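Local coordinates for probable LacI-family transcriptional regulator (Corynebacterium glutamicum ATCC 13032, PDB 3BIL), which probably binds regulatory DNA as a LacI-family transcription factor, its core resembling the periplasmic sugar-binding proteins, at residues Ala82-Glu87 with Leu150-Leu155; Gly125-Pro130 with Gln301-Ile306. All coordinates share one frame; numbering follows the deposited sequence.

In the fold
Both contacts are buried in the same lobe of the periplasmic-binding-protein-like core, their centres about 7 Å apart, and each lays a helix against the end or body of a parallel strand. Strands 126-128 and 148-151 are neighbours in one sheet. Helix 79-94 supplies contact 1 and helix 296-308, from much later in the chain, supplies contact 2; the two helices also touch each other. The chemistry is apolar in both, with no hydrogen bond across either. Contact 1 lies nearer the centre of the chain, where the strand gives way to a polar turn, whereas contact 2 lies within the strand and sets one isoleucine methyl against helix backbone and small aliphatic groups.

Contact 1 of 2, residues Ala82-Glu87 with Leu150-Leu155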
loop_
_atom_site.group_PDB
_atom_site.type_symbol
_atom_site.label_atom_id
_atom_site.label_comp_id
_atom_site.label_asym_id
_atom_site.label_seq_id
_atom_site.Cartn_x
_atom_site.Cartn_y
_atom_site.Cartn_z
ATOM N N ALA A 82 -2.321 -4.760 -3.686
ATOM C CA ALA A 82 -3.301 -3.667 -3.757
ATOM C C ALA A 82 -3.298 -3.077 -5.183
ATOM O O ALA A 82 -4.347 -2.699 -5.729
ATOM C CB ALA A 82 -3.018 -2.606 -2.706
ATOM N N ALA A 83 -2.118 -3.028 -5.799
ATOM C CA ALA A 83 -2.022 -2.659 -7.217
ATOM C C ALA A 83 -2.783 -3.650 -8.089
ATOM O O ALA A 83 -3.559 -3.256 -8.922
ATOM C CB ALA A 83 -0.555 -2.534 -7.663
ATOM N N MET A 84 -2.574 -4.940 -7.871
ATOM C CA MET A 84 -3.242 -5.951 -8.654
ATOM C C MET A 84 -4.778 -5.815 -8.593
ATOM O O MET A 84 -5.444 -5.955 -9.621
ATOM C CB MET A 84 -2.810 -7.340 -8.219
ATOM C CG MET A 84 -3.271 -8.457 -9.192
ATOM S SD MET A 84 -2.950 -9.986 -8.353
ATOM C CE MET A 84 -1.207 -10.148 -8.751
ATOM N N VAL A 85 -5.342 -5.562 -7.412
ATOM C CA VAL A 85 -6.801 -5.483 -7.298
ATOM C C VAL A 85 -7.342 -4.172 -7.857
ATOM O O VAL A 85 -8.402 -4.160 -8.455
ATOM C CB VAL A 85 -7.356 -5.787 -5.874
ATOM C CG1 VAL A 85 -6.839 -7.133 -5.376
ATOM C CG2 VAL A 85 -7.034 -4.665 -4.884
ATOM N N THR A 86 -6.613 -3.078 -7.697
ATOM C CA THR A 86 -7.006 -1.847 -8.335
ATOM C C THR A 86 -7.113 -2.114 -9.844
ATOM O O THR A 86 -8.114 -1.774 -10.455
ATOM C CB THR A 86 -5.986 -0.734 -8.068
ATOM O OG1 THR A 86 -5.799 -0.592 -6.664
ATOM C CG2 THR A 86 -6.437 0.598 -8.640
ATOM N N GLU A 87 -6.099 -2.736 -10.440
ATOM C CA GLU A 87 -6.144 -3.035 -11.884
ATOM C C GLU A 87 -7.107 -4.119 -12.351
ATOM O O GLU A 87 -7.571 -4.075 -13.489
ATOM C CB GLU A 87 -4.751 -3.268 -12.484
ATOM C CG GLU A 87 -4.313 -2.118 -13.418
ATOM C CD GLU A 87 -3.863 -0.829 -12.672
ATOM O OE1 GLU A 87 -2.651 -0.495 -12.737
ATOM O OE2 GLU A 87 -4.713 -0.151 -12.030
ATOM N N LEU A 150 -6.617 -18.502 -11.026
ATOM C CA LEU A 150 -5.584 -18.249 -10.034
ATOM C C LEU A 150 -4.548 -17.271 -10.605
ATOM O O LEU A 150 -4.246 -17.297 -11.816
ATOM C CB LEU A 150 -4.920 -19.552 -9.583
ATOM C CG LEU A 150 -5.805 -20.690 -9.056
ATOM C CD1 LEU A 150 -4.995 -21.950 -8.938
ATOM C CD2 LEU A 150 -6.453 -20.373 -7.703
ATOM N N VAL A 151 -4.040 -16.387 -9.739
ATOM C CA VAL A 151 -3.059 -15.374 -10.137
ATOM C C VAL A 151 -1.870 -15.323 -9.218
ATOM O O VAL A 151 -2.007 -15.523 -7.991
ATOM C CB VAL A 151 -3.647 -13.934 -10.175
ATOM C CG1 VAL A 151 -4.172 -13.635 -11.512
ATOM C CG2 VAL A 151 -4.727 -13.734 -9.116
ATOM N N ASP A 152 -0.714 -14.987 -9.804
ATOM C CA ASP A 152 0.543 -14.821 -9.061
ATOM C C ASP A 152 1.129 -16.133 -8.479
ATOM O O ASP A 152 2.292 -16.417 -8.710
ATOM C CB ASP A 152 0.400 -13.758 -7.954
ATOM C CG ASP A 152 1.731 -13.193 -7.521
ATOM O OD1 ASP A 152 2.009 -13.240 -6.311
ATOM O OD2 ASP A 152 2.497 -12.699 -8.397
ATOM N N ARG A 153 0.324 -16.907 -7.746
ATOM C CA ARG A 153 0.736 -18.188 -7.172
ATOM C C ARG A 153 0.047 -19.362 -7.838
ATOM O O ARG A 153 -1.113 -19.275 -8.226
ATOM C CB ARG A 153 0.445 -18.239 -5.686
ATOM C CG ARG A 153 1.330 -17.372 -4.898
ATOM C CD ARG A 153 0.995 -17.476 -3.434
ATOM N NE ARG A 153 1.647 -16.409 -2.674
ATOM C CZ ARG A 153 1.273 -16.000 -1.465
ATOM N NH1 ARG A 153 0.250 -16.580 -0.845
ATOM N NH2 ARG A 153 1.929 -15.009 -0.873
ATOM N N GLU A 154 0.776 -20.467 -7.938
ATOM C CA GLU A 154 0.345 -21.662 -8.658
ATOM C C GLU A 154 0.057 -22.797 -7.672
ATOM O O GLU A 154 0.784 -22.977 -6.688
ATOM C CB GLU A 154 1.450 -22.124 -9.624
ATOM C CG GLU A 154 1.318 -21.686 -11.078
ATOM C CD GLU A 154 1.787 -22.769 -12.093
ATOM O OE1 GLU A 154 1.770 -22.507 -13.323
ATOM O OE2 GLU A 154 2.174 -23.884 -11.678
ATOM N N LEU A 155 -0.998 -23.566 -7.946
ATOM C CA LEU A 155 -1.268 -24.797 -7.204
ATOM C C LEU A 155 -0.154 -25.789 -7.473
ATOM O O LEU A 155 0.230 -25.968 -8.627
ATOM C CB LEU A 155 -2.599 -25.406 -7.631
ATOM C CG LEU A 155 -3.924 -24.820 -7.136
ATOM C CD1 LEU A 155 -5.059 -25.666 -7.698
ATOM C CD2 LEU A 155 -3.999 -24.743 -5.612
#
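Met84 on the helical segment 82-87 faces Val151 at the end of strand 148-151 with 9.5 Å between their CA atoms, a gap that the methionine bridges. Just past Val151 the backbone makes a classic gamma-turn: Asp152, with phi 69° and psi -52°, sits at its centre, and Arg153 N donates to Val151 O at 2.7 Å. The Met84 chain runs straight out from the helix, CG anti to the backbone N and SD extended beyond it, before it bends at the thioether (chi3 -82°). That bend separates two contacts: SD lies 4.2 Å from Val151 CG2, while CE turns aside, toward the next residue, and meets Asp152 CB at 4.0 Å. Asp152 presents its methylene to the methionine, while its OD2 has a weak hydrogen bond with Tyr80 OH. Nothing polar is exchanged: the end of one methionine rests on the strand's last residue and the next, joining helix 79-94 to the C-terminal end of parallel strand 148-151 in the periplasmic-binding-protein-like core. Helix 296-308 packs beside it, with Val296 on Met84 and Ala303 on Val151. Leu150 instead meets Leu138 of helix 135-143, and Val85 packs on Leu76 of the second subunit.

Contact 2 of 2, residues Gly125-Pro130 with Gln301-Ile306; sequences GIICVP and QRAVSI
Val304 and Ser305 both send their backbone N-H groups to Gln301 O, the serine at 3.0 Å in a regular helical bond and the valine at 3.2 Å in a weak one. Further along helix 296-308, Thr308 OG1 is hydrogen-bonded to the carbonyl oxygens of both Val304 and Ser305. Across to strand 126-128 there is no hydrogen bond, and the contact is van der Waals. A single side chain carries it from the strand side. Ile127 holds CG1 anti to its own carbonyl carbon (chi1 -73°) and continues extended through chi2 at 167°, which thrusts CD1 end-on at the helix surface. There Ile127 CD1 lies closest to backbone, 3.7 Å from Ala303 O and 3.9 Å from Val304 CA. Val304 CB is 4.1 Å from Ile127 CD1, and both valine methyls lie farther off; Ala303 CB stands at 4.4 Å from the same CD1. The small side chain of Ala303 is consistent with the close approach of the helix, the CA atoms of Ile127 and Ala303 being 7.3 Å apart. This is the general solution of a three-layer alpha-beta-alpha sandwich, in which alternate residues of a parallel strand face helices on the two sides of the sheet. Ile127 points to one layer, where it also touches Ile88 of helix 79-94, and Ile126 faces the other, packing on Leu118 and Thr119 of helix 108-120. Between them the strand is bonded to Gly70 and Ile72 along one edge and to Val149 along the other, while Val304 also packs on Thr91.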
loop_
_atom_site.group_PDB
_atom_site.type_symbol
_atom_site.label_atom_id
_atom_site.label_comp_id
_atom_site.label_asym_id
_atom_site.label_seq_id
_atom_site.Cartn_x
_atom_site.Cartn_y
_atom_site.Cartn_z
ATOM N N GLY A 125 -17.727 -14.740 -11.371
ATOM C CA GLY A 125 -16.370 -15.332 -11.389
ATOM C C GLY A 125 -15.464 -15.017 -10.197
ATOM O O GLY A 125 -15.675 -14.049 -9.469
ATOM N N ILE A 126 -14.447 -15.843 -9.995
ATOM C CA ILE A 126 -13.492 -15.641 -8.908
ATOM C C ILE A 126 -12.070 -15.590 -9.450
ATOM O O ILE A 126 -11.628 -16.533 -10.102
ATOM C CB ILE A 126 -13.589 -16.763 -7.839
ATOM C CG1 ILE A 126 -14.913 -16.663 -7.086
ATOM C CG2 ILE A 126 -12.422 -16.691 -6.876
ATOM C CD1 ILE A 126 -15.041 -17.624 -5.940
ATOM N N ILE A 127 -11.375 -14.481 -9.202
ATOM C CA ILE A 127 -9.936 -14.393 -9.462
ATOM C C ILE A 127 -9.257 -14.407 -8.122
ATOM O O ILE A 127 -9.628 -13.654 -7.216
ATOM C CB ILE A 127 -9.556 -13.128 -10.185
ATOM C CG1 ILE A 127 -10.006 -13.208 -11.641
ATOM C CG2 ILE A 127 -8.049 -12.917 -10.095
ATOM C CD1 ILE A 127 -9.967 -11.882 -12.378
ATOM N N CYS A 128 -8.250 -15.254 -7.994
ATOM C CA CYS A 128 -7.789 -15.609 -6.666
ATOM C C CYS A 128 -6.306 -16.002 -6.561
ATOM O O CYS A 128 -5.743 -16.589 -7.493
ATOM C CB CYS A 128 -8.694 -16.719 -6.159
ATOM S SG CYS A 128 -7.943 -17.739 -4.974
ATOM N N VAL A 129 -5.684 -15.664 -5.424
ATOM C CA VAL A 129 -4.293 -16.046 -5.112
ATOM C C VAL A 129 -4.325 -17.196 -4.128
ATOM O O VAL A 129 -4.449 -16.979 -2.929
ATOM C CB VAL A 129 -3.434 -14.892 -4.509
ATOM C CG1 VAL A 129 -2.032 -15.380 -4.220
ATOM C CG2 VAL A 129 -3.376 -13.685 -5.442
ATOM N N PRO A 130 -4.181 -18.427 -4.627
ATOM C CA PRO A 130 -4.405 -19.626 -3.841
ATOM C C PRO A 130 -3.398 -19.810 -2.729
ATOM O O PRO A 130 -2.200 -19.697 -2.971
ATOM C CB PRO A 130 -4.195 -20.744 -4.856
ATOM C CG PRO A 130 -3.285 -20.163 -5.869
ATOM C CD PRO A 130 -3.742 -18.744 -5.998
ATOM N N GLN A 301 -4.953 -7.619 -16.348
ATOM C CA GLN A 301 -5.571 -7.625 -17.691
ATOM C C GLN A 301 -5.786 -9.063 -18.156
ATOM O O GLN A 301 -6.923 -9.502 -18.327
ATOM C CB GLN A 301 -4.693 -6.889 -18.712
ATOM C CG GLN A 301 -5.267 -5.604 -19.317
ATOM C CD GLN A 301 -4.710 -4.320 -18.687
ATOM O OE1 GLN A 301 -4.214 -3.424 -19.387
ATOM N NE2 GLN A 301 -4.808 -4.221 -17.359
ATOM N N ARG A 302 -4.696 -9.810 -18.316
ATOM C CA ARG A 302 -4.771 -11.214 -18.720
ATOM C C ARG A 302 -5.701 -12.045 -17.857
ATOM O O ARG A 302 -6.476 -12.827 -18.389
ATOM C CB ARG A 302 -3.383 -11.860 -18.784
ATOM C CG ARG A 302 -2.527 -11.294 -19.898
ATOM C CD ARG A 302 -2.600 -12.125 -21.178
ATOM N NE ARG A 302 -1.319 -12.788 -21.491
ATOM C CZ ARG A 302 -0.209 -12.159 -21.903
ATOM N NH1 ARG A 302 -0.179 -10.831 -22.030
ATOM N NH2 ARG A 302 0.891 -12.857 -22.162
ATOM N N ALA A 303 -5.633 -11.877 -16.537
ATOM C CA ALA A 303 -6.457 -12.679 -15.608
ATOM C C ALA A 303 -7.956 -12.440 -15.738
ATOM O O ALA A 303 -8.750 -13.358 -15.533
ATOM C CB ALA A 303 -6.033 -12.464 -14.160
ATOM N N VAL A 304 -8.344 -11.209 -16.045
ATOM C CA VAL A 304 -9.753 -10.923 -16.203
ATOM C C VAL A 304 -10.249 -11.354 -17.618
ATOM O O VAL A 304 -11.353 -11.880 -17.745
ATOM C CB VAL A 304 -10.105 -9.461 -15.732
ATOM C CG1 VAL A 304 -9.525 -8.423 -16.673
ATOM C CG2 VAL A 304 -11.609 -9.280 -15.550
ATOM N N SER A 305 -9.412 -11.187 -18.653
ATOM C CA SER A 305 -9.646 -11.801 -19.979
ATOM C C SER A 305 -10.040 -13.262 -19.855
ATOM O O SER A 305 -11.044 -13.687 -20.413
ATOM C CB SER A 305 -8.408 -11.706 -20.861
ATOM O OG SER A 305 -8.598 -10.767 -21.899
ATOM N N ILE A 306 -9.248 -14.007 -19.088
ATOM C CA ILE A 306 -9.440 -15.443 -18.876
ATOM C C ILE A 306 -10.671 -15.734 -18.030
ATOM O O ILE A 306 -11.250 -16.812 -18.127
ATOM C CB ILE A 306 -8.181 -16.101 -18.225
ATOM C CG1 ILE A 306 -6.939 -15.927 -19.117
ATOM C CG2 ILE A 306 -8.412 -17.579 -17.926
ATOM C CD1 ILE A 306 -5.647 -16.479 -18.528
#